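Local coordinates for carbohydrate-binding protein (Flavonifractor plautii, PDB 6N1B), which acts as an N-acetylgalactosamine deacetylase, probably on the blood group A antigen, and binds the blood group B trisaccharide, at residues 83-88 with 108-113; 113-118 with 138-143; 134-139 with 149-154. All coordinates share one frame; numbering follows the deposited sequence.

Interaction 1: 83-88 with 108-113; sequences YENPSI and EPQPPS
Not one hydrogen bond crosses between N85 and the loop it plugs into, although its side chain touches four consecutive residues, E108 to P111. N85 CB lies 3.4 Å from E108 O, OD1 rests against Q110 CA at 3.4 Å, and ND2 faces P111 CD at 3.5 Å. With CG anti to the carbonyl carbon (chi1 -54°), the side chain reaches straight across to this loop. The amide finds its partners outside the two segments: OD1 bonds to the hydroxyl of Y41, and ND2 weakly to OD1 of N118. Q110 runs an extended chain alongside Y83, the two pointing the same way. Q110 OE1 lies in the plane of the tyrosine ring at its edge, 3.7 Å from CD1, and it too bonds to Y41, while the Y83 hydroxyl is taken by D44. At the other end P86 and E108 run side by side, CD to CB 4.1 Å apart. The E108 chain then bends at chi2 and leads its carboxylate off to a salt bridge with R153. Within 83-88 an inverse gamma turn centred on E84 bends the backbone, and S87 OG donates to N85 O at 3.0 Å. The carbonyl oxygen of E108 is buried here without a hydrogen-bonding partner. The implication is a contact of shape: van der Waals fit joins the two loops directly, and polar links run through third parties such as Y41.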
loop_
_atom_site.group_PDB
_atom_site.type_symbol
_atom_site.label_atom_id
_atom_site.label_comp_id
_atom_site.label_asym_id
_atom_site.label_seq_id
_atom_site.Cartn_x
_atom_site.Cartn_y
_atom_site.Cartn_z
ATOM N N TYR A 83 3.017 -16.743 -1.581
ATOM C CA TYR A 83 2.555 -16.372 -0.223
ATOM C C TYR A 83 2.051 -14.965 -0.144
ATOM O O TYR A 83 1.567 -14.565 0.949
ATOM C CB TYR A 83 3.673 -16.544 0.806
ATOM C CG TYR A 83 4.321 -17.931 0.803
ATOM C CD1 TYR A 83 3.656 -19.083 0.760
ATOM C CD2 TYR A 83 5.689 -18.039 0.834
ATOM C CE1 TYR A 83 4.253 -20.356 0.761
ATOM C CE2 TYR A 83 6.319 -19.251 0.814
ATOM C CZ TYR A 83 5.605 -20.404 0.733
ATOM O OH TYR A 83 6.215 -21.637 0.695
ATOM N N GLU A 84 2.079 -14.228 -1.246
ATOM C CA GLU A 84 1.858 -12.780 -1.274
ATOM C C GLU A 84 0.360 -12.419 -1.259
ATOM O O GLU A 84 -0.094 -11.676 -2.149
ATOM C CB GLU A 84 2.666 -12.203 -2.430
ATOM C CG GLU A 84 2.893 -10.701 -2.382
ATOM C CD GLU A 84 3.787 -10.209 -3.396
ATOM O OE1 GLU A 84 4.284 -10.997 -4.272
ATOM O OE2 GLU A 84 4.078 -8.981 -3.402
ATOM N N ASN A 85 -0.336 -12.885 -0.217
ATOM C CA ASN A 85 -1.796 -12.888 -0.271
ATOM C C ASN A 85 -2.363 -11.952 0.724
ATOM O O ASN A 85 -2.001 -11.991 1.932
ATOM C CB ASN A 85 -2.291 -14.298 -0.081
ATOM C CG ASN A 85 -1.593 -15.214 -1.110
ATOM O OD1 ASN A 85 -0.955 -16.263 -0.689
ATOM N ND2 ASN A 85 -1.673 -14.886 -2.339
ATOM N N PRO A 86 -3.265 -11.050 0.295
ATOM C CA PRO A 86 -3.878 -10.050 1.213
ATOM C C PRO A 86 -4.301 -10.630 2.554
ATOM O O PRO A 86 -4.994 -11.643 2.617
ATOM C CB PRO A 86 -5.058 -9.510 0.408
ATOM C CG PRO A 86 -4.574 -9.619 -0.988
ATOM C CD PRO A 86 -3.705 -10.872 -1.057
ATOM N N SER A 87 -3.857 -9.944 3.605
ATOM C CA SER A 87 -4.026 -10.300 4.994
ATOM C C SER A 87 -4.455 -9.037 5.754
ATOM O O SER A 87 -4.081 -7.924 5.377
ATOM C CB SER A 87 -2.701 -10.870 5.524
ATOM O OG SER A 87 -2.372 -12.107 4.875
ATOM N N ILE A 88 -5.208 -9.261 6.854
ATOM C CA ILE A 88 -5.755 -8.139 7.641
ATOM C C ILE A 88 -5.278 -8.227 9.106
ATOM O O ILE A 88 -5.278 -9.344 9.713
ATOM C CB ILE A 88 -7.286 -8.198 7.616
ATOM C CG1 ILE A 88 -7.826 -7.956 6.210
ATOM C CG2 ILE A 88 -7.989 -7.311 8.660
ATOM C CD1 ILE A 88 -7.755 -6.497 5.767
ATOM N N GLU A 108 -7.607 -13.625 1.047
ATOM C CA GLU A 108 -7.646 -14.103 -0.329
ATOM C C GLU A 108 -6.712 -15.311 -0.409
ATOM O O GLU A 108 -5.577 -15.183 0.074
ATOM C CB GLU A 108 -7.242 -13.010 -1.290
ATOM C CG GLU A 108 -7.015 -13.449 -2.731
ATOM C CD GLU A 108 -8.274 -13.998 -3.452
ATOM O OE1 GLU A 108 -9.368 -13.762 -2.934
ATOM O OE2 GLU A 108 -8.042 -14.605 -4.537
ATOM N N PRO A 109 -7.181 -16.453 -0.922
ATOM C CA PRO A 109 -6.338 -17.633 -0.787
ATOM C C PRO A 109 -5.025 -17.641 -1.553
ATOM O O PRO A 109 -4.863 -16.982 -2.587
ATOM C CB PRO A 109 -7.269 -18.791 -1.288
ATOM C CG PRO A 109 -8.371 -18.132 -1.966
ATOM C CD PRO A 109 -8.495 -16.730 -1.489
ATOM N N GLN A 110 -4.124 -18.498 -1.086
ATOM C CA GLN A 110 -2.962 -18.820 -1.834
ATOM C C GLN A 110 -3.354 -19.339 -3.216
ATOM O O GLN A 110 -4.179 -20.261 -3.349
ATOM C CB GLN A 110 -2.160 -19.870 -1.024
ATOM C CG GLN A 110 -0.882 -20.264 -1.680
ATOM C CD GLN A 110 0.026 -21.094 -0.795
ATOM O OE1 GLN A 110 0.318 -20.658 0.323
ATOM N NE2 GLN A 110 0.419 -22.257 -1.277
ATOM N N PRO A 111 -2.713 -18.844 -4.287
ATOM C CA PRO A 111 -2.995 -19.385 -5.622
ATOM C C PRO A 111 -2.641 -20.851 -5.744
ATOM O O PRO A 111 -1.774 -21.405 -5.011
ATOM C CB PRO A 111 -2.100 -18.554 -6.558
ATOM C CG PRO A 111 -1.980 -17.244 -5.863
ATOM C CD PRO A 111 -1.881 -17.654 -4.388
ATOM N N PRO A 112 -3.182 -21.533 -6.760
ATOM C CA PRO A 112 -2.920 -23.031 -6.842
ATOM C C PRO A 112 -1.580 -23.391 -7.417
ATOM O O PRO A 112 -1.259 -24.563 -7.408
ATOM C CB PRO A 112 -4.120 -23.484 -7.845
ATOM C CG PRO A 112 -4.402 -22.298 -8.651
ATOM C CD PRO A 112 -4.256 -21.120 -7.658
ATOM N N SER A 113 -0.910 -22.436 -8.024
ATOM C CA SER A 113 0.402 -22.626 -8.585
ATOM C C SER A 113 1.183 -21.359 -8.647
ATOM O O SER A 113 0.598 -20.274 -8.530
ATOM C CB SER A 113 0.430 -23.340 -9.952
ATOM O OG SER A 113 0.184 -22.334 -10.951
#

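Interaction 2: 113-118 with 138-143; sequences STRYHN and WADDQG. With FUC (alpha-L-fucopyranose), chain B; GLA (alpha-D-galactopyranose), chain C.
H117 and D141 meet in the tight part of this contact: D141 OD2 accepts from H117 ND1 with its syn lone pair, at 2.6 Å, ring and carboxylate nearly coplanar. The imidazole swings over to D141 because CG stands between the backbone N and the carbonyl carbon (chi1 80°). Its other nitrogen, NE2, shares a nearly straight hydrogen bond with O3 of the alpha-galactose, 2.7 Å long, and C2 of the fucose lies over one ring face. D141 OD1 accepts from O2 of the fucose and from Y202, and a water joins D141 OD2 to T114 O and the fucose. Behind this pair, H117 and A139 exchange two backbone hydrogen bonds. On the other face of the sheet the Y116 and W138 rings pack rim to rim, planes 8° apart. The solvent side is the rim where R115 and exposed Q142 lie. R115, fully extended, grips D140 side-on, NE to OD1 and NH2 to OD2, both 2.9 Å. Q142 stacks its amide on one guanidinium face; the Y116 hydroxyl and a water bonded to it and to D140 OD2 sit over the opposite one. D140 OD1 also takes Q142 N, forming an Asx turn. This is the open end of an antiparallel hairpin in one sheet of what is consistent with a five-bladed beta-propeller, and it carries a His-carboxylate pair into the glycan pocket.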
loop_
_atom_site.group_PDB
_atom_site.type_symbol
_atom_site.label_atom_id
_atom_site.label_comp_id
_atom_site.label_asym_id
_atom_site.label_seq_id
_atom_site.Cartn_x
_atom_site.Cartn_y
_atom_site.Cartn_z
ATOM N N SER A 113 -0.910 -22.436 -8.024
ATOM C CA SER A 113 0.402 -22.626 -8.585
ATOM C C SER A 113 1.183 -21.359 -8.647
ATOM O O SER A 113 0.598 -20.274 -8.530
ATOM C CB SER A 113 0.430 -23.340 -9.952
ATOM O OG SER A 113 0.184 -22.334 -10.951
ATOM N N THR A 114 2.473 -21.457 -8.887
ATOM C CA THR A 114 3.377 -20.332 -9.043
ATOM C C THR A 114 3.246 -19.564 -10.374
ATOM O O THR A 114 3.908 -18.608 -10.593
ATOM C CB THR A 114 4.839 -20.660 -8.784
ATOM O OG1 THR A 114 5.237 -21.667 -9.665
ATOM C CG2 THR A 114 5.069 -21.149 -7.319
ATOM N N ARG A 115 2.324 -19.989 -11.249
ATOM C CA ARG A 115 2.001 -19.232 -12.440
ATOM C C ARG A 115 1.397 -17.875 -12.096
ATOM O O ARG A 115 1.512 -16.932 -12.884
ATOM C CB ARG A 115 1.038 -20.023 -13.347
ATOM C CG ARG A 115 0.569 -19.217 -14.588
ATOM C CD ARG A 115 -0.213 -20.076 -15.504
ATOM N NE ARG A 115 -0.719 -19.261 -16.577
ATOM C CZ ARG A 115 -1.265 -19.691 -17.679
ATOM N NH1 ARG A 115 -1.359 -21.029 -17.940
ATOM N NH2 ARG A 115 -1.723 -18.784 -18.538
ATOM N N TYR A 116 0.723 -17.790 -10.935
ATOM C CA TYR A 116 -0.101 -16.656 -10.547
ATOM C C TYR A 116 0.391 -16.053 -9.243
ATOM O O TYR A 116 0.966 -16.806 -8.431
ATOM C CB TYR A 116 -1.544 -17.065 -10.276
ATOM C CG TYR A 116 -2.134 -17.801 -11.442
ATOM C CD1 TYR A 116 -2.776 -17.129 -12.510
ATOM C CD2 TYR A 116 -2.136 -19.175 -11.465
ATOM C CE1 TYR A 116 -3.302 -17.782 -13.628
ATOM C CE2 TYR A 116 -2.655 -19.871 -12.596
ATOM C CZ TYR A 116 -3.195 -19.174 -13.691
ATOM O OH TYR A 116 -3.712 -19.794 -14.819
ATOM N N HIS A 117 0.201 -14.761 -9.048
ATOM C CA HIS A 117 0.440 -14.251 -7.698
ATOM C C HIS A 117 -0.426 -13.035 -7.454
ATOM O O HIS A 117 -0.794 -12.290 -8.378
ATOM C CB HIS A 117 1.959 -13.903 -7.426
ATOM C CG HIS A 117 2.371 -12.558 -7.998
ATOM N ND1 HIS A 117 2.565 -12.335 -9.350
ATOM C CD2 HIS A 117 2.699 -11.381 -7.380
ATOM C CE1 HIS A 117 2.966 -11.077 -9.513
ATOM N NE2 HIS A 117 3.040 -10.467 -8.336
ATOM N N ASN A 118 -0.666 -12.795 -6.178
ATOM C CA ASN A 118 -1.355 -11.584 -5.698
ATOM C C ASN A 118 -0.306 -10.596 -5.203
ATOM O O ASN A 118 0.854 -10.941 -4.951
ATOM C CB ASN A 118 -2.315 -11.945 -4.575
ATOM C CG ASN A 118 -3.399 -12.900 -5.015
ATOM O OD1 ASN A 118 -3.599 -14.019 -4.329
ATOM N ND2 ASN A 118 -4.084 -12.583 -6.032
ATOM N N TRP A 138 -4.043 -9.065 -8.835
ATOM C CA TRP A 138 -3.828 -10.434 -9.162
ATOM C C TRP A 138 -3.222 -10.543 -10.561
ATOM O O TRP A 138 -3.773 -9.919 -11.501
ATOM C CB TRP A 138 -5.124 -11.282 -9.148
ATOM C CG TRP A 138 -5.088 -12.650 -9.740
ATOM C CD1 TRP A 138 -4.706 -13.811 -9.055
ATOM C CD2 TRP A 138 -5.416 -13.039 -11.078
ATOM N NE1 TRP A 138 -4.840 -14.884 -9.905
ATOM C CE2 TRP A 138 -5.288 -14.446 -11.140
ATOM C CE3 TRP A 138 -5.918 -12.364 -12.176
ATOM C CZ2 TRP A 138 -5.645 -15.161 -12.247
ATOM C CZ3 TRP A 138 -6.226 -13.064 -13.342
ATOM C CH2 TRP A 138 -6.063 -14.455 -13.386
ATOM N N ALA A 139 -2.169 -11.340 -10.750
ATOM C CA ALA A 139 -1.557 -11.460 -12.091
ATOM C C ALA A 139 -1.424 -12.935 -12.463
ATOM O O ALA A 139 -1.026 -13.770 -11.630
ATOM C CB ALA A 139 -0.166 -10.853 -12.068
ATOM N N ASP A 140 -1.702 -13.215 -13.717
ATOM C CA ASP A 140 -1.193 -14.371 -14.412
ATOM C C ASP A 140 0.178 -14.007 -14.952
ATOM O O ASP A 140 0.260 -13.224 -15.866
ATOM C CB ASP A 140 -2.156 -14.719 -15.576
ATOM C CG ASP A 140 -1.726 -15.922 -16.452
ATOM O OD1 ASP A 140 -0.611 -16.409 -16.213
ATOM O OD2 ASP A 140 -2.570 -16.314 -17.329
ATOM N N ASP A 141 1.234 -14.510 -14.316
ATOM C CA ASP A 141 2.527 -14.067 -14.733
ATOM C C ASP A 141 3.046 -14.686 -16.012
ATOM O O ASP A 141 4.138 -14.339 -16.474
ATOM C CB ASP A 141 3.531 -14.282 -13.616
ATOM C CG ASP A 141 3.236 -13.421 -12.382
ATOM O OD1 ASP A 141 3.454 -12.168 -12.422
ATOM O OD2 ASP A 141 2.695 -14.003 -11.387
ATOM N N GLN A 142 2.316 -15.657 -16.562
ATOM C CA GLN A 142 2.763 -16.277 -17.818
ATOM C C GLN A 142 2.614 -15.365 -19.004
ATOM O O GLN A 142 1.502 -14.862 -19.277
ATOM C CB GLN A 142 1.969 -17.565 -18.049
ATOM C CG GLN A 142 2.435 -18.354 -19.272
ATOM C CD GLN A 142 1.970 -19.765 -19.310
ATOM O OE1 GLN A 142 1.511 -20.208 -20.331
ATOM N NE2 GLN A 142 2.146 -20.509 -18.224
ATOM N N GLY A 143 3.657 -15.091 -19.723
ATOM C CA GLY A 143 3.577 -14.377 -20.944
ATOM C C GLY A 143 2.640 -15.066 -21.932
ATOM O O GLY A 143 2.595 -16.300 -22.068
HETATM C C1 FUC B . 7.572 -11.696 -9.183
HETATM C C2 FUC B . 6.508 -12.316 -10.104
HETATM C C3 FUC B . 7.124 -13.481 -10.909
HETATM C C4 FUC B . 7.628 -14.540 -9.947
HETATM C C5 FUC B . 8.681 -13.916 -9.045
HETATM C C6 FUC B . 9.256 -14.834 -7.925
HETATM O O2 FUC B . 6.057 -11.308 -11.059
HETATM O O3 FUC B . 6.100 -14.103 -11.730
HETATM O O4 FUC B . 6.535 -15.039 -9.188
HETATM O O5 FUC B . 8.090 -12.764 -8.368
HETATM C C1 GLA C . 7.705 -7.405 -8.637
HETATM C C2 GLA C . 6.345 -7.208 -7.888
HETATM C C3 GLA C . 5.279 -8.114 -8.525
HETATM C C4 GLA C . 5.165 -7.886 -10.077
HETATM C C5 GLA C . 6.581 -7.923 -10.729
HETATM C C6 GLA C . 6.581 -7.386 -12.103
HETATM O O2 GLA C . 6.587 -7.617 -6.490
HETATM O O3 GLA C . 3.850 -7.975 -7.749
HETATM O O4 GLA C . 4.560 -6.655 -10.215
HETATM O O5 GLA C . 7.527 -6.992 -10.041
HETATM O O6 GLA C . 7.906 -7.502 -12.780
HETATM O O HOH W 1 4.054 -15.859 -10.085
HETATM O O HOH W 2 -4.532 -18.166 -16.762
#

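Interaction 3: 134-139 with 149-154; sequences AYWNWA and EVRLRI
E149 OE1 holds R151 over the W138 indole: it forms a salt bridge with R151 NE at 2.8 Å, accepts a weak bond from R151 NH2, and is gripped by T194 as well. The R151 guanidinium lies flat on the indole, planes 5° apart, a cation-pi stack with CZ 3.7 Å from the centroid of the W138 five-membered ring. Beneath these side chains six backbone hydrogen bonds lace strands 134-139 and 149-154 into an antiparallel ladder through the pairs W138-E149, W136-R151 and A134-R153. The same arginine serves a second tryptophan. Its CB sits over one face of the W136 six-membered ring in a CH-pi contact, 3.7 Å from the centroid. A chi1 of 71° tucks W136 CG between its own N and C, which turns the indole across the neighbouring strand, and a water accepts from both W136 NE1 and R151 NH1. Farther along, R153 runs past the W136 rim, its CG 3.7 Å from CH2; its guanidinium goes on to E108, W161 and G188. On the opposite face the contact is apolar round Y135: L152 CD1 stands over the centre of the ring at 3.9 Å from the centroid, and V150 CG1 touches Y135 CD2. Pinned between indole, carboxylate and water, the R151 guanidinium is probably restrained in its rotation, and the carboxylate probably offsets much of its charge.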
loop_
_atom_site.group_PDB
_atom_site.type_symbol
_atom_site.label_atom_id
_atom_site.label_comp_id
_atom_site.label_asym_id
_atom_site.label_seq_id
_atom_site.Cartn_x
_atom_site.Cartn_y
_atom_site.Cartn_z
ATOM N N ALA A 134 -11.260 -3.707 0.502
ATOM C CA ALA A 134 -9.877 -4.080 0.380
ATOM C C ALA A 134 -9.602 -4.522 -1.110
ATOM O O ALA A 134 -10.205 -5.509 -1.587
ATOM C CB ALA A 134 -9.556 -5.262 1.308
ATOM N N TYR A 135 -8.740 -3.758 -1.770
ATOM C CA TYR A 135 -8.351 -4.011 -3.163
ATOM C C TYR A 135 -6.998 -4.689 -3.206
ATOM O O TYR A 135 -6.152 -4.471 -2.316
ATOM C CB TYR A 135 -8.243 -2.665 -3.891
ATOM C CG TYR A 135 -9.560 -1.907 -4.018
ATOM C CD1 TYR A 135 -9.974 -1.022 -3.035
ATOM C CD2 TYR A 135 -10.337 -1.995 -5.155
ATOM C CE1 TYR A 135 -11.146 -0.320 -3.186
ATOM C CE2 TYR A 135 -11.513 -1.290 -5.330
ATOM C CZ TYR A 135 -11.877 -0.395 -4.334
ATOM O OH TYR A 135 -13.033 0.341 -4.447
ATOM N N TRP A 136 -6.733 -5.421 -4.267
ATOM C CA TRP A 136 -5.359 -5.927 -4.523
ATOM C C TRP A 136 -5.248 -6.225 -6.021
ATOM O O TRP A 136 -6.211 -6.134 -6.772
ATOM C CB TRP A 136 -5.011 -7.149 -3.672
ATOM C CG TRP A 136 -5.735 -8.395 -4.068
ATOM C CD1 TRP A 136 -5.260 -9.391 -4.902
ATOM C CD2 TRP A 136 -7.045 -8.806 -3.687
ATOM N NE1 TRP A 136 -6.201 -10.369 -5.107
ATOM C CE2 TRP A 136 -7.294 -10.042 -4.332
ATOM C CE3 TRP A 136 -8.055 -8.263 -2.905
ATOM C CZ2 TRP A 136 -8.480 -10.692 -4.228
ATOM C CZ3 TRP A 136 -9.252 -8.960 -2.780
ATOM C CH2 TRP A 136 -9.464 -10.163 -3.412
ATOM N N ASN A 137 -4.025 -6.592 -6.418
ATOM C CA ASN A 137 -3.702 -6.936 -7.811
ATOM C C ASN A 137 -3.424 -8.402 -7.921
ATOM O O ASN A 137 -2.633 -8.928 -7.120
ATOM C CB ASN A 137 -2.535 -6.071 -8.259
ATOM C CG ASN A 137 -2.220 -6.229 -9.697
ATOM O OD1 ASN A 137 -1.816 -7.348 -10.092
ATOM N ND2 ASN A 137 -2.334 -5.167 -10.515
ATOM N N TRP A 138 -4.043 -9.065 -8.835
ATOM C CA TRP A 138 -3.828 -10.434 -9.162
ATOM C C TRP A 138 -3.222 -10.543 -10.561
ATOM O O TRP A 138 -3.773 -9.919 -11.501
ATOM C CB TRP A 138 -5.124 -11.282 -9.148
ATOM C CG TRP A 138 -5.088 -12.650 -9.740
ATOM C CD1 TRP A 138 -4.706 -13.811 -9.055
ATOM C CD2 TRP A 138 -5.416 -13.039 -11.078
ATOM N NE1 TRP A 138 -4.840 -14.884 -9.905
ATOM C CE2 TRP A 138 -5.288 -14.446 -11.140
ATOM C CE3 TRP A 138 -5.918 -12.364 -12.176
ATOM C CZ2 TRP A 138 -5.645 -15.161 -12.247
ATOM C CZ3 TRP A 138 -6.226 -13.064 -13.342
ATOM C CH2 TRP A 138 -6.063 -14.455 -13.386
ATOM N N ALA A 139 -2.169 -11.340 -10.750
ATOM C CA ALA A 139 -1.557 -11.460 -12.091
ATOM C C ALA A 139 -1.424 -12.935 -12.463
ATOM O O ALA A 139 -1.026 -13.770 -11.630
ATOM C CB ALA A 139 -0.166 -10.853 -12.068
ATOM N N GLU A 149 -5.734 -8.463 -12.935
ATOM C CA GLU A 149 -6.951 -7.867 -12.477
ATOM C C GLU A 149 -6.672 -7.073 -11.180
ATOM O O GLU A 149 -5.785 -7.415 -10.403
ATOM C CB GLU A 149 -8.028 -8.907 -12.122
ATOM C CG GLU A 149 -8.544 -9.683 -13.322
ATOM C CD GLU A 149 -9.647 -10.660 -13.009
ATOM O OE1 GLU A 149 -10.098 -10.767 -11.843
ATOM O OE2 GLU A 149 -10.127 -11.320 -13.941
ATOM N N VAL A 150 -7.446 -6.011 -10.976
ATOM C CA VAL A 150 -7.655 -5.439 -9.625
ATOM C C VAL A 150 -8.888 -6.061 -9.053
ATOM O O VAL A 150 -9.943 -6.001 -9.712
ATOM C CB VAL A 150 -7.692 -3.878 -9.642
ATOM C CG1 VAL A 150 -8.027 -3.370 -8.261
ATOM C CG2 VAL A 150 -6.391 -3.307 -10.164
ATOM N N ARG A 151 -8.762 -6.722 -7.915
ATOM C CA ARG A 151 -9.854 -7.440 -7.224
ATOM C C ARG A 151 -10.158 -6.744 -5.904
ATOM O O ARG A 151 -9.403 -5.919 -5.412
ATOM C CB ARG A 151 -9.436 -8.870 -7.035
ATOM C CG ARG A 151 -9.268 -9.620 -8.343
ATOM C CD ARG A 151 -8.777 -11.074 -8.202
ATOM N NE ARG A 151 -8.808 -11.719 -9.490
ATOM C CZ ARG A 151 -8.646 -13.041 -9.698
ATOM N NH1 ARG A 151 -8.159 -13.793 -8.732
ATOM N NH2 ARG A 151 -9.042 -13.559 -10.850
ATOM N N LEU A 152 -11.315 -7.114 -5.366
ATOM C CA LEU A 152 -11.930 -6.406 -4.229
ATOM C C LEU A 152 -12.680 -7.383 -3.340
ATOM O O LEU A 152 -13.472 -8.241 -3.847
ATOM C CB LEU A 152 -12.884 -5.375 -4.769
ATOM C CG LEU A 152 -13.846 -4.677 -3.819
ATOM C CD1 LEU A 152 -13.125 -3.860 -2.741
ATOM C CD2 LEU A 152 -14.812 -3.793 -4.588
ATOM N N ARG A 153 -12.412 -7.263 -2.043
ATOM C CA ARG A 153 -13.264 -7.935 -1.016
ATOM C C ARG A 153 -13.671 -6.843 -0.032
ATOM O O ARG A 153 -12.886 -5.986 0.345
ATOM C CB ARG A 153 -12.469 -9.027 -0.258
ATOM C CG ARG A 153 -12.315 -10.328 -1.081
ATOM C CD ARG A 153 -11.414 -11.344 -0.365
ATOM N NE ARG A 153 -11.292 -12.582 -1.130
ATOM C CZ ARG A 153 -12.011 -13.694 -0.964
ATOM N NH1 ARG A 153 -12.927 -13.786 -0.024
ATOM N NH2 ARG A 153 -11.783 -14.751 -1.764
ATOM N N ILE A 154 -14.946 -6.943 0.428
ATOM C CA ILE A 154 -15.539 -5.951 1.339
ATOM C C ILE A 154 -15.870 -6.641 2.671
ATOM O O ILE A 154 -16.183 -7.868 2.701
ATOM C CB ILE A 154 -16.827 -5.400 0.681
ATOM C CG1 ILE A 154 -16.476 -4.586 -0.565
ATOM C CG2 ILE A 154 -17.713 -4.591 1.641
ATOM C CD1 ILE A 154 -17.612 -4.298 -1.513
HETATM O O HOH W 3 -6.725 -13.039 -6.346
#

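How the interactions relate
From the N terminus, interaction 1 comes first: the chain passes through 83-88 into strand 87-91 and returns as 108-113, closing a loop just before strand 116-126. S113 hands over to interaction 2, where 113-118 pairs with 138-143 at the open end of the hairpin 116-126/131-140. Interaction 3 closes the next hairpin with strand 148-155, so strand 131-140 is paired along both edges. Interaction 1 closes as the others open; interactions 2 and 3 overlap on 138-139, and neither nests inside the other. Through P86 on W136, interaction 1 joins the region of sheet 52-60/67-75/87-91 to the sheet 116-126/131-140/148-155/193-198.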